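Side-chain contact in molybdopterin biosynthesis protein MoaB (PDB 3IWT), which probably takes part in molybdenum cofactor biosynthesis, as a MoaB protein with a probable molybdopterin-binding domain: residues Asp108-Glu112 against Gly113-Val117. Numbering follows the deposited sequence. Where two conformers were deposited one is given.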
loop_
_atom_site.group_PDB
_atom_site.type_symbol
_atom_site.label_atom_id
_atom_site.label_comp_id
_atom_site.label_asym_id
_atom_site.label_seq_id
_atom_site.Cartn_x
_atom_site.Cartn_y
_atom_site.Cartn_z
ATOM N N ASP A 108 14.883 -2.861 -1.107
ATOM C CA ASP A 108 14.979 -1.660 -0.274
ATOM C C ASP A 108 14.315 -0.452 -0.985
ATOM O O ASP A 108 13.533 0.264 -0.382
ATOM C CB ASP A 108 16.433 -1.332 0.029
ATOM C CG ASP A 108 17.145 -2.426 0.848
ATOM O OD1 ASP A 108 16.501 -3.359 1.342
ATOM O OD2 ASP A 108 18.370 -2.321 1.009
ATOM N N ARG A 109 14.666 -0.278 -2.268
ATOM C CA ARG A 109 14.115 0.747 -3.166
ATOM C C ARG A 109 13.878 0.084 -4.527
ATOM O O ARG A 109 14.784 -0.584 -5.033
ATOM C CB ARG A 109 15.129 1.888 -3.361
ATOM C CG ARG A 109 15.633 2.495 -2.059
ATOM C CD ARG A 109 16.437 3.776 -2.292
ATOM N NE ARG A 109 17.839 3.492 -2.577
ATOM C CZ ARG A 109 18.757 4.423 -2.831
ATOM N NH1 ARG A 109 18.427 5.716 -2.880
ATOM N NH2 ARG A 109 20.007 4.052 -3.046
ATOM N N GLU A 110 12.684 0.247 -5.110
ATOM C CA GLU A 110 12.463 -0.174 -6.494
ATOM C C GLU A 110 13.116 0.877 -7.388
ATOM O O GLU A 110 12.994 2.085 -7.154
ATOM C CB GLU A 110 10.971 -0.345 -6.914
ATOM C CG GLU A 110 10.793 -1.017 -8.347
ATOM C CD GLU A 110 9.396 -0.865 -9.021
ATOM O OE1 GLU A 110 8.502 -0.343 -8.375
ATOM O OE2 GLU A 110 9.216 -1.247 -10.232
ATOM N N ILE A 111 13.779 0.419 -8.440
ATOM C CA ILE A 111 14.251 1.353 -9.469
ATOM C C ILE A 111 13.033 1.480 -10.406
ATOM O O ILE A 111 12.894 0.746 -11.392
ATOM C CB ILE A 111 15.546 0.878 -10.191
ATOM C CG1 ILE A 111 16.674 0.742 -9.148
ATOM C CG2 ILE A 111 15.974 1.883 -11.278
ATOM C CD1 ILE A 111 17.860 -0.104 -9.581
ATOM N N GLU A 112 12.174 2.440 -10.072
ATOM C CA GLU A 112 10.812 2.485 -10.557
ATOM C C GLU A 112 10.778 2.575 -12.083
ATOM O O GLU A 112 9.983 1.873 -12.747
ATOM C CB GLU A 112 10.071 3.686 -9.932
ATOM C CG GLU A 112 10.042 3.661 -8.377
ATOM C CD GLU A 112 9.388 4.894 -7.756
ATOM O OE1 GLU A 112 8.966 5.818 -8.482
ATOM O OE2 GLU A 112 9.278 4.934 -6.515
ATOM N N GLY A 113 11.658 3.415 -12.630
ATOM C CA GLY A 113 11.707 3.682 -14.062
ATOM C C GLY A 113 12.220 2.549 -14.933
ATOM O O GLY A 113 12.036 2.581 -16.150
ATOM N N PHE A 114 12.868 1.538 -14.360
ATOM C CA PHE A 114 13.322 0.434 -15.185
ATOM C C PHE A 114 12.146 -0.234 -15.914
ATOM O O PHE A 114 12.281 -0.590 -17.069
ATOM C CB PHE A 114 14.115 -0.635 -14.404
ATOM C CG PHE A 114 14.609 -1.755 -15.287
ATOM C CD1 PHE A 114 15.817 -1.648 -15.978
ATOM C CD2 PHE A 114 13.846 -2.903 -15.448
ATOM C CE1 PHE A 114 16.234 -2.661 -16.805
ATOM C CE2 PHE A 114 14.262 -3.912 -16.277
ATOM C CZ PHE A 114 15.447 -3.799 -16.955
ATOM N N SER A 115 11.025 -0.437 -15.217
ATOM C CA SER A 115 9.874 -1.122 -15.806
ATOM C C SER A 115 9.324 -0.403 -17.061
ATOM O O SER A 115 9.161 -1.024 -18.116
ATOM C CB SER A 115 8.766 -1.353 -14.766
ATOM O OG SER A 115 8.462 -0.164 -14.064
ATOM N N ASP A 116 9.045 0.890 -16.959
ATOM C CA ASP A 116 8.520 1.619 -18.124
ATOM C C ASP A 116 9.534 1.880 -19.238
ATOM O O ASP A 116 9.196 1.835 -20.433
ATOM C CB ASP A 116 7.762 2.907 -17.698
ATOM C CG ASP A 116 8.560 3.786 -16.776
ATOM O OD1 ASP A 116 8.529 3.499 -15.561
ATOM O OD2 ASP A 116 9.218 4.749 -17.257
ATOM N N VAL A 117 10.790 2.149 -18.872
ATOM C CA VAL A 117 11.826 2.332 -19.884
ATOM C C VAL A 117 12.113 1.016 -20.640
ATOM O O VAL A 117 12.327 1.034 -21.853
ATOM C CB VAL A 117 13.098 2.962 -19.313
ATOM C CG1 VAL A 117 14.173 3.086 -20.425
ATOM C CG2 VAL A 117 12.778 4.328 -18.706
HETATM O O HOH W 1 11.483 -1.405 -12.012
HETATM O O HOH W 2 7.514 0.669 -11.694
#
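Glu110 sends CG anti to its backbone N (chi1 -171°) and stays extended beyond it, while Ser115 holds OG between its own N and carbonyl carbon (chi1 50°); together these torsions bring the end of Glu110 near the hydroxyl of Ser115 at the start of a helix. OE2 of Glu110 still stops 4.1 Å from OG of Ser115, so the pair is joined through water, though tentatively, since each residue has a second conformer and the bridge belongs to one of them. One water donates to both, at 3.0 Å from Glu110 OE2 and 2.7 Å from Ser115 OG. A second water lies 2.9 Å from Glu110 OE2, near the backbone O of Ile111, and accepts a weak bond from Ser115 N. Glutamate suits this place because its long arm reaches forward to the first turn of the helix, where the N-terminal end of the helix dipole should favour a negative charge; serine is short and ends in a hydroxyl that can accept the water's hydrogen bond. The chain here passes from strand 109-110, an edge strand of the mixed sheet within this chain, into helix 112-123, with Ile111 at the centre of an inverse gamma turn. The O of Ile111 then takes the N-H of Phe114 at 3.1 Å, the donor lying above the carbonyl plane (45° out of it). On the apolar side, CG2 of Ile111 meets CB of Phe114 at 4.4 Å; a branched side chain and a ring suit this buried side, where both touch Ala139 of strand 138-142 and the phenyl ring packs edge-to-face with Tyr148. Glu112 and Asp116 serve the subunit interface instead, forming salt bridges with Arg104 and Arg119 of a second subunit respectively.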